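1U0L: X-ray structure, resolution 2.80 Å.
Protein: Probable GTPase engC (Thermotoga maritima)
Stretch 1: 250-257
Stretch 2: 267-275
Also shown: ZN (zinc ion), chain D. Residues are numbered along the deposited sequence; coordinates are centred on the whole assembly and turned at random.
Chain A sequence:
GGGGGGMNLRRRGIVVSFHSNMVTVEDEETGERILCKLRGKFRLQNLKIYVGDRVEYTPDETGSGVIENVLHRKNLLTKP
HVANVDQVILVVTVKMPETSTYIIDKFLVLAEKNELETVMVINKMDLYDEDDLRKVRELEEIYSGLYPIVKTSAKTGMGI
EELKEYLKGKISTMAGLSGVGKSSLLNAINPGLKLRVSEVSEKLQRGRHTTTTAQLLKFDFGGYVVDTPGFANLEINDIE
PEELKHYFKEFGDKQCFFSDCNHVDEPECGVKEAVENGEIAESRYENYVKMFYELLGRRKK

Stretch 1 (250-257) EFGDKQCF
Stretch 2, residues 267-275: PECGVKEAV

An extended loop segment is joined to the start of a helix by a shared zinc ion, and a small apolar patch extends the contact along the helix. Stretch 1 has no regular secondary structure, but from Lys-254 to Cys-256 its backbone is extended (phi/psi -87/136, -108/130 and -117/145). Stretch 2 enters in extended form at Glu-268 and Cys-269 (-147/121 and -138/121), then turns into a helix from Gly-270 onward. The register places Cys-256 beside Cys-269, with CA atoms 4.3 Å apart, and Phe-257 beside Glu-268, with CA atoms 5.4 Å apart, so the chains run in opposite directions here. The CA-to-CB bonds of Lys-254, Glu-268 and Ala-274 point toward the other stretch; those of Phe-251, Cys-256 and Val-271 point sideways.

The zinc joins the two stretches at this register. Cys-256 SG (chi1 m, -65°) lies 2.3 Å from ZN and Cys-269 SG (chi1 t, 176°) lies 2.4 Å from ZN, while two further ligand atoms come from elsewhere in the structure. Cys-256 SG and Cys-269 SG lie 3.2 Å apart, an S-ZN-S angle of about 86°. Cys-269 has a second role: it is the N-cap residue, and Cys-269 SG accepts a nearly straight bond from Lys-272 N at 3.0 Å, with an angle of 170°. One sulfur position thus serves both metal site and helix start. The first helical turn closes with Glu-273 N to Cys-269 O at 2.7 Å and Ala-274 N to Gly-270 O at 2.8 Å.

Gly-270 permits so close an approach. Gly-270 CA sits 3.1 Å from Gln-255 O in a CA-H...O contact, and an ideal CB on Gly-270 would point toward stretch 1 and come within 2.1 Å of Gln-255 O, a clash. Cys-256 SG also lies 3.1 Å from Gly-270 N.

Farther along the helix, Lys-254 lays its aliphatic portion against the backbone and small side chains. Its chi1 is off-well at -126°, followed by p, p and t; Lys-254 CG is 3.0 Å from Gly-270 O, Lys-254 CB is 3.8 Å from Val-271 CG2, and Lys-254 CD is 3.7 Å from Ala-274 CB. Lys-254 NZ makes a long salt bridge of 3.8 Å to Asp-253 OD2 within its own stretch. Val-271 (chi1 t) places CG1 over one face of the Phe-251 ring (chi1 m, -54°; chi2 11°): Val-271 CG1 lies 4.0 Å from the centroid of the Phe-251 ring, 9° off its normal, a CH-pi contact between buried residues.

At the other end, Phe-257 N donates a weak hydrogen bond to Glu-268 O, 3.3 Å at 137°. Both side chains are t at chi1, and Phe-257 CB packs 3.5 Å from Glu-268 CB. The two stretches bury 472 Å² in total.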

# COMPACT_ATOMS: atom_id res chain seq x y z
N GLU A 250 5.97 -0.71 -16.99
CA GLU A 250 6.11 -0.65 -18.45
C GLU A 250 7.42 -0.02 -18.92
O GLU A 250 8.03 -0.51 -19.86
CB GLU A 250 4.96 0.15 -19.08
CG GLU A 250 3.59 -0.25 -18.63
CD GLU A 250 3.00 0.76 -17.68
OE1 GLU A 250 3.66 1.06 -16.66
OE2 GLU A 250 1.88 1.24 -17.96
N PHE A 251 7.82 1.07 -18.28
CA PHE A 251 9.06 1.75 -18.64
C PHE A 251 10.21 0.96 -18.04
O PHE A 251 10.51 1.09 -16.84
CB PHE A 251 9.08 3.18 -18.07
CG PHE A 251 7.88 4.03 -18.43
CD1 PHE A 251 6.76 3.47 -19.02
CD2 PHE A 251 7.87 5.38 -18.12
CE1 PHE A 251 5.65 4.25 -19.30
CE2 PHE A 251 6.76 6.17 -18.40
CZ PHE A 251 5.65 5.60 -18.98
N GLY A 252 10.86 0.14 -18.86
CA GLY A 252 11.97 -0.67 -18.37
C GLY A 252 12.61 -1.47 -19.48
O GLY A 252 13.77 -1.23 -19.84
N ASP A 253 11.86 -2.42 -20.02
CA ASP A 253 12.35 -3.26 -21.11
C ASP A 253 12.42 -2.43 -22.39
O ASP A 253 12.84 -2.93 -23.43
CB ASP A 253 11.40 -4.43 -21.33
CG ASP A 253 9.99 -3.98 -21.64
OD1 ASP A 253 9.31 -3.49 -20.71
OD2 ASP A 253 9.56 -4.11 -22.81
N LYS A 254 12.00 -1.17 -22.30
CA LYS A 254 12.02 -0.26 -23.45
C LYS A 254 13.39 0.43 -23.53
O LYS A 254 13.94 0.86 -22.51
CB LYS A 254 10.91 0.78 -23.29
CG LYS A 254 9.97 0.89 -24.48
CD LYS A 254 9.00 -0.30 -24.57
CE LYS A 254 8.03 -0.34 -23.40
NZ LYS A 254 7.00 -1.42 -23.50
N GLN A 255 13.94 0.52 -24.74
CA GLN A 255 15.24 1.16 -24.95
C GLN A 255 15.12 2.51 -25.64
O GLN A 255 14.46 2.64 -26.68
CB GLN A 255 16.17 0.25 -25.77
CG GLN A 255 16.95 -0.77 -24.95
CD GLN A 255 16.05 -1.62 -24.08
OE1 GLN A 255 15.20 -2.35 -24.58
NE2 GLN A 255 16.24 -1.53 -22.76
N CYS A 256 15.76 3.50 -25.05
CA CYS A 256 15.77 4.87 -25.56
C CYS A 256 17.19 5.28 -25.94
O CYS A 256 18.16 4.90 -25.27
CB CYS A 256 15.23 5.83 -24.49
SG CYS A 256 13.49 5.61 -24.04
N PHE A 257 17.30 6.07 -27.00
CA PHE A 257 18.60 6.53 -27.47
C PHE A 257 19.52 6.98 -26.34
O PHE A 257 20.53 6.34 -26.07
CB PHE A 257 18.45 7.68 -28.46
CG PHE A 257 19.75 8.17 -29.01
CD1 PHE A 257 20.38 7.49 -30.05
CD2 PHE A 257 20.36 9.30 -28.49
CE1 PHE A 257 21.61 7.92 -30.55
CE2 PHE A 257 21.59 9.74 -28.98
CZ PHE A 257 22.21 9.05 -30.02
N PRO A 267 14.65 13.15 -28.07
CA PRO A 267 14.73 12.86 -29.51
C PRO A 267 14.33 11.46 -29.97
O PRO A 267 13.75 11.30 -31.04
CB PRO A 267 16.18 13.16 -29.83
CG PRO A 267 16.44 14.33 -28.94
CD PRO A 267 15.85 13.90 -27.64
N GLU A 268 14.64 10.46 -29.18
CA GLU A 268 14.31 9.10 -29.56
C GLU A 268 14.01 8.37 -28.28
O GLU A 268 14.85 8.29 -27.39
CB GLU A 268 15.50 8.45 -30.26
CG GLU A 268 15.23 7.04 -30.75
CD GLU A 268 16.47 6.38 -31.34
OE1 GLU A 268 17.05 6.93 -32.29
OE2 GLU A 268 16.85 5.30 -30.83
N CYS A 269 12.80 7.84 -28.18
CA CYS A 269 12.42 7.16 -26.96
C CYS A 269 11.67 5.87 -27.19
O CYS A 269 10.61 5.88 -27.81
CB CYS A 269 11.56 8.11 -26.13
SG CYS A 269 10.92 7.35 -24.66
N GLY A 270 12.20 4.76 -26.69
CA GLY A 270 11.52 3.50 -26.86
C GLY A 270 10.16 3.53 -26.19
O GLY A 270 9.20 2.87 -26.63
N VAL A 271 10.08 4.30 -25.12
CA VAL A 271 8.83 4.44 -24.40
C VAL A 271 7.88 5.25 -25.27
O VAL A 271 6.76 4.79 -25.54
CB VAL A 271 9.04 5.16 -23.06
CG1 VAL A 271 7.68 5.54 -22.48
CG2 VAL A 271 9.77 4.25 -22.09
N LYS A 272 8.30 6.43 -25.73
CA LYS A 272 7.43 7.22 -26.59
C LYS A 272 7.05 6.42 -27.83
O LYS A 272 5.93 6.51 -28.30
CB LYS A 272 8.10 8.54 -26.99
CG LYS A 272 7.97 9.58 -25.90
CD LYS A 272 7.74 10.97 -26.46
CE LYS A 272 9.05 11.63 -26.82
NZ LYS A 272 8.83 12.96 -27.42
N GLU A 273 7.98 5.61 -28.34
CA GLU A 273 7.70 4.78 -29.51
C GLU A 273 6.59 3.80 -29.17
O GLU A 273 5.61 3.68 -29.92
CB GLU A 273 8.95 4.01 -29.93
CG GLU A 273 8.70 3.01 -31.06
CD GLU A 273 9.93 2.18 -31.39
OE1 GLU A 273 10.95 2.77 -31.81
OE2 GLU A 273 9.88 0.94 -31.24
N ALA A 274 6.74 3.11 -28.04
CA ALA A 274 5.78 2.12 -27.57
C ALA A 274 4.35 2.66 -27.45
O ALA A 274 3.38 1.95 -27.71
CB ALA A 274 6.23 1.58 -26.21
N VAL A 275 4.23 3.92 -27.04
CA VAL A 275 2.92 4.54 -26.89
C VAL A 275 2.23 4.73 -28.25
O VAL A 275 1.03 4.50 -28.38
CB VAL A 275 3.05 5.90 -26.21
CG1 VAL A 275 1.70 6.62 -26.20
CG2 VAL A 275 3.56 5.70 -24.80
ZN ZN D . 12.87 7.65 -23.32